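Local coordinates for VP5 (Halorubrum pleomorphic virus 2, PDB 6QGI), which is a viral envelope protein that probably drives fusion of the viral membrane with that of its haloarchaeal host, at residues 299-313 and 439-452. Residues are numbered along the deposited sequence; the frame is centred on the assembly and turned at random.
Sequences AEREATITIQDTGAT and LQGSFTIDKLTNTQ
Ile305 packs against Leu439, Phe443 and Ile445. Its CD1 meets Leu439 CD2 tip to tip at 4.0 Å, while Ile305 CG2 lies 3.8 Å from Phe443 CD2. CG1 sits between the backbone N and the carbonyl carbon (chi1 58°), which leaves CG2 beside the backbone N, where it meets Phe443 and Ile445. Leu439 CD1 covers one face of the Phe443 ring, offset toward its rim. Ile307 CD1 packs on Phe443 CB at 3.6 Å, and Ala303 CB on Leu448 CD2 at 3.5 Å. Phe318 and Tyr334 extend this buried apolar face.

The other face is polar. Thr306 OG1 donates to Asp446 OD2 at 2.7 Å, from above the carboxylate plane. Asp446 is the extra residue of a beta bulge, where the register shifts by one between Thr304 and Ile305. Its backbone N still bonds Thr304 O at 2.9 Å. Thr444 OG1 turns instead to Thr333.

At the far end, Glu300 O takes two bonds from one residue. Thr451 N reaches it at 3.1 Å and Thr451 OG1 at 3.2 Å, both from the same face of the carbonyl plane. Asn450 OD1 accepts from Gln452 N and closes an Asx turn where the strand ends. Asn450 ND2 lies over one face of the Arg301 guanidinium, their planes 79° apart, and a water accepts from Asn450 ND2 and, weakly, from Arg301 NH2. Arg301 NE is paired with Asp298.

Strands 301-307 and 443-450 thus form an antiparallel pair with a beta bulge. Strand 301-307 lies between 443-450 and 312-320 in a larger antiparallel arrangement, in which 333-334 also pairs with 443-450.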
# COMPACT_ATOMS: atom_id res chain seq x y z
N ALA A 299 -17.36 6.42 6.75
CA ALA A 299 -18.03 5.14 6.61
C ALA A 299 -19.50 5.30 6.20
O ALA A 299 -20.05 4.39 5.58
CB ALA A 299 -17.96 4.40 7.94
N GLU A 300 -20.12 6.44 6.55
CA GLU A 300 -21.53 6.72 6.34
C GLU A 300 -21.90 7.35 4.99
O GLU A 300 -23.09 7.46 4.70
CB GLU A 300 -22.08 7.60 7.46
CG GLU A 300 -22.78 6.82 8.57
CD GLU A 300 -23.95 5.93 8.16
OE1 GLU A 300 -24.74 6.34 7.28
OE2 GLU A 300 -24.06 4.82 8.72
N ARG A 301 -20.92 7.75 4.16
CA ARG A 301 -21.26 8.35 2.87
C ARG A 301 -20.58 7.64 1.70
O ARG A 301 -19.37 7.75 1.51
CB ARG A 301 -20.95 9.86 2.84
CG ARG A 301 -22.09 10.70 3.39
CD ARG A 301 -21.59 11.87 4.22
NE ARG A 301 -21.06 11.41 5.50
CZ ARG A 301 -21.47 11.84 6.69
NH1 ARG A 301 -20.93 11.35 7.80
NH2 ARG A 301 -22.42 12.76 6.78
N GLU A 302 -21.39 6.89 0.93
CA GLU A 302 -20.95 6.16 -0.25
C GLU A 302 -20.85 7.14 -1.40
O GLU A 302 -21.80 7.88 -1.69
CB GLU A 302 -21.89 4.99 -0.58
CG GLU A 302 -21.28 3.97 -1.54
CD GLU A 302 -22.27 3.03 -2.19
OE1 GLU A 302 -22.75 2.10 -1.51
OE2 GLU A 302 -22.55 3.21 -3.40
N ALA A 303 -19.68 7.17 -2.05
CA ALA A 303 -19.42 8.07 -3.15
C ALA A 303 -19.06 7.31 -4.41
O ALA A 303 -18.25 6.38 -4.36
CB ALA A 303 -18.29 9.01 -2.79
N THR A 304 -19.67 7.70 -5.54
CA THR A 304 -19.36 7.13 -6.85
C THR A 304 -18.35 8.10 -7.48
O THR A 304 -18.64 9.30 -7.57
CB THR A 304 -20.63 6.89 -7.68
OG1 THR A 304 -21.33 8.12 -7.87
CG2 THR A 304 -21.56 5.86 -7.05
N ILE A 305 -17.15 7.61 -7.82
CA ILE A 305 -16.08 8.43 -8.38
C ILE A 305 -15.79 8.06 -9.83
O ILE A 305 -16.05 6.93 -10.25
CB ILE A 305 -14.78 8.38 -7.52
CG1 ILE A 305 -14.23 6.93 -7.36
CG2 ILE A 305 -14.97 9.07 -6.18
CD1 ILE A 305 -12.76 6.80 -6.99
N THR A 306 -15.25 9.01 -10.59
CA THR A 306 -14.81 8.80 -11.97
C THR A 306 -13.35 9.18 -12.02
O THR A 306 -13.02 10.34 -11.76
CB THR A 306 -15.68 9.58 -12.98
OG1 THR A 306 -16.99 9.04 -12.99
CG2 THR A 306 -15.12 9.52 -14.41
N ILE A 307 -12.48 8.21 -12.33
CA ILE A 307 -11.04 8.43 -12.48
C ILE A 307 -10.89 9.12 -13.83
O ILE A 307 -11.14 8.51 -14.87
CB ILE A 307 -10.23 7.11 -12.32
CG1 ILE A 307 -10.54 6.41 -10.97
CG2 ILE A 307 -8.72 7.33 -12.51
CD1 ILE A 307 -10.22 7.21 -9.70
N GLN A 308 -10.61 10.43 -13.80
CA GLN A 308 -10.51 11.34 -14.95
C GLN A 308 -9.73 10.80 -16.16
O GLN A 308 -10.21 10.92 -17.28
CB GLN A 308 -9.88 12.66 -14.52
CG GLN A 308 -10.68 13.42 -13.48
CD GLN A 308 -10.19 14.83 -13.42
OE1 GLN A 308 -9.00 15.10 -13.21
NE2 GLN A 308 -11.11 15.76 -13.64
N ASP A 309 -8.52 10.25 -15.92
CA ASP A 309 -7.60 9.75 -16.95
C ASP A 309 -8.09 8.50 -17.71
O ASP A 309 -7.65 8.29 -18.84
CB ASP A 309 -6.23 9.44 -16.32
CG ASP A 309 -5.34 10.65 -16.05
OD1 ASP A 309 -5.88 11.78 -15.97
OD2 ASP A 309 -4.11 10.47 -15.91
N THR A 310 -8.98 7.68 -17.11
CA THR A 310 -9.46 6.44 -17.74
C THR A 310 -10.98 6.39 -17.97
O THR A 310 -11.44 5.67 -18.85
CB THR A 310 -9.06 5.25 -16.87
OG1 THR A 310 -9.64 5.41 -15.58
CG2 THR A 310 -7.55 5.08 -16.75
N GLY A 311 -11.73 7.10 -17.13
CA GLY A 311 -13.19 7.13 -17.17
C GLY A 311 -13.83 6.01 -16.38
O GLY A 311 -15.03 5.74 -16.56
N ALA A 312 -13.05 5.35 -15.50
CA ALA A 312 -13.51 4.23 -14.68
C ALA A 312 -14.34 4.72 -13.49
O ALA A 312 -13.87 5.53 -12.69
CB ALA A 312 -12.32 3.41 -14.19
N THR A 313 -15.60 4.23 -13.40
CA THR A 313 -16.56 4.56 -12.34
C THR A 313 -16.52 3.49 -11.26
O THR A 313 -16.54 2.29 -11.57
CB THR A 313 -17.98 4.77 -12.90
OG1 THR A 313 -18.33 3.65 -13.71
CG2 THR A 313 -18.12 6.05 -13.69
N LEU A 439 -5.77 6.44 -3.89
CA LEU A 439 -5.99 7.26 -5.08
C LEU A 439 -4.79 8.16 -5.33
O LEU A 439 -4.44 8.96 -4.47
CB LEU A 439 -7.28 8.08 -4.94
CG LEU A 439 -8.55 7.28 -4.63
CD1 LEU A 439 -9.70 8.19 -4.28
CD2 LEU A 439 -8.95 6.39 -5.79
N GLN A 440 -4.15 7.99 -6.50
CA GLN A 440 -2.97 8.75 -6.91
C GLN A 440 -3.36 9.77 -7.97
O GLN A 440 -2.96 10.94 -7.89
CB GLN A 440 -1.88 7.81 -7.47
CG GLN A 440 -1.73 6.46 -6.77
CD GLN A 440 -0.99 6.54 -5.45
OE1 GLN A 440 -0.53 7.60 -5.01
NE2 GLN A 440 -0.86 5.39 -4.80
N GLY A 441 -4.14 9.31 -8.95
CA GLY A 441 -4.62 10.12 -10.06
C GLY A 441 -5.91 10.84 -9.74
O GLY A 441 -6.64 10.45 -8.82
N SER A 442 -6.19 11.89 -10.53
CA SER A 442 -7.37 12.73 -10.40
C SER A 442 -8.67 11.94 -10.60
O SER A 442 -8.70 10.94 -11.33
CB SER A 442 -7.31 13.89 -11.37
OG SER A 442 -6.33 14.84 -11.00
N PHE A 443 -9.71 12.37 -9.90
CA PHE A 443 -11.03 11.75 -9.87
C PHE A 443 -12.11 12.79 -9.56
O PHE A 443 -11.84 13.78 -8.88
CB PHE A 443 -11.06 10.61 -8.81
CG PHE A 443 -10.89 11.08 -7.38
CD1 PHE A 443 -9.62 11.25 -6.84
CD2 PHE A 443 -11.99 11.36 -6.59
CE1 PHE A 443 -9.46 11.72 -5.52
CE2 PHE A 443 -11.83 11.82 -5.28
CZ PHE A 443 -10.57 11.99 -4.75
N THR A 444 -13.34 12.52 -10.01
CA THR A 444 -14.48 13.40 -9.78
C THR A 444 -15.57 12.63 -9.04
O THR A 444 -15.92 11.52 -9.45
CB THR A 444 -14.98 13.98 -11.12
OG1 THR A 444 -13.87 14.44 -11.89
CG2 THR A 444 -16.00 15.11 -10.93
N ILE A 445 -16.12 13.22 -7.97
CA ILE A 445 -17.21 12.62 -7.21
C ILE A 445 -18.49 12.92 -8.00
O ILE A 445 -18.93 14.06 -8.01
CB ILE A 445 -17.25 13.12 -5.74
CG1 ILE A 445 -15.94 12.78 -5.00
CG2 ILE A 445 -18.46 12.55 -5.00
CD1 ILE A 445 -15.65 13.59 -3.77
N ASP A 446 -19.05 11.93 -8.71
CA ASP A 446 -20.26 12.12 -9.50
C ASP A 446 -21.50 12.22 -8.61
O ASP A 446 -22.47 12.88 -8.98
CB ASP A 446 -20.45 10.99 -10.52
CG ASP A 446 -19.46 10.96 -11.67
OD1 ASP A 446 -18.73 11.97 -11.86
OD2 ASP A 446 -19.43 9.95 -12.40
N LYS A 447 -21.46 11.54 -7.44
CA LYS A 447 -22.54 11.49 -6.46
C LYS A 447 -22.03 11.10 -5.07
O LYS A 447 -21.05 10.36 -4.95
CB LYS A 447 -23.61 10.48 -6.93
CG LYS A 447 -25.02 10.76 -6.44
CD LYS A 447 -25.79 9.49 -6.06
CE LYS A 447 -26.32 8.69 -7.23
NZ LYS A 447 -26.87 7.38 -6.78
N LEU A 448 -22.72 11.59 -4.03
CA LEU A 448 -22.51 11.30 -2.60
C LEU A 448 -23.85 10.86 -2.02
O LEU A 448 -24.85 11.55 -2.22
CB LEU A 448 -21.97 12.52 -1.83
CG LEU A 448 -20.55 12.98 -2.11
CD1 LEU A 448 -20.27 14.27 -1.41
CD2 LEU A 448 -19.55 11.99 -1.59
N THR A 449 -23.89 9.71 -1.32
CA THR A 449 -25.12 9.18 -0.73
C THR A 449 -24.89 8.71 0.71
O THR A 449 -23.99 7.91 0.95
CB THR A 449 -25.68 8.01 -1.58
OG1 THR A 449 -25.95 8.47 -2.90
CG2 THR A 449 -26.94 7.39 -0.98
N ASN A 450 -25.74 9.18 1.64
CA ASN A 450 -25.71 8.73 3.02
C ASN A 450 -26.36 7.34 3.04
O ASN A 450 -27.53 7.22 2.69
CB ASN A 450 -26.41 9.72 3.95
CG ASN A 450 -26.23 9.43 5.42
OD1 ASN A 450 -26.73 8.44 5.96
ND2 ASN A 450 -25.50 10.30 6.10
N THR A 451 -25.58 6.30 3.35
CA THR A 451 -26.00 4.89 3.33
C THR A 451 -27.16 4.55 4.30
O THR A 451 -27.92 3.63 4.00
CB THR A 451 -24.82 3.96 3.61
OG1 THR A 451 -24.10 4.44 4.76
CG2 THR A 451 -23.87 3.84 2.42
N GLN A 452 -27.30 5.26 5.44
CA GLN A 452 -28.36 4.97 6.41
C GLN A 452 -29.70 5.61 6.02
O GLN A 452 -30.71 4.91 5.99
CB GLN A 452 -27.95 5.43 7.83
CG GLN A 452 -28.90 4.96 8.93
CD GLN A 452 -28.38 5.18 10.33
OE1 GLN A 452 -27.33 5.79 10.55
NE2 GLN A 452 -29.13 4.70 11.31
O HOH W 1 -24.90 13.25 5.60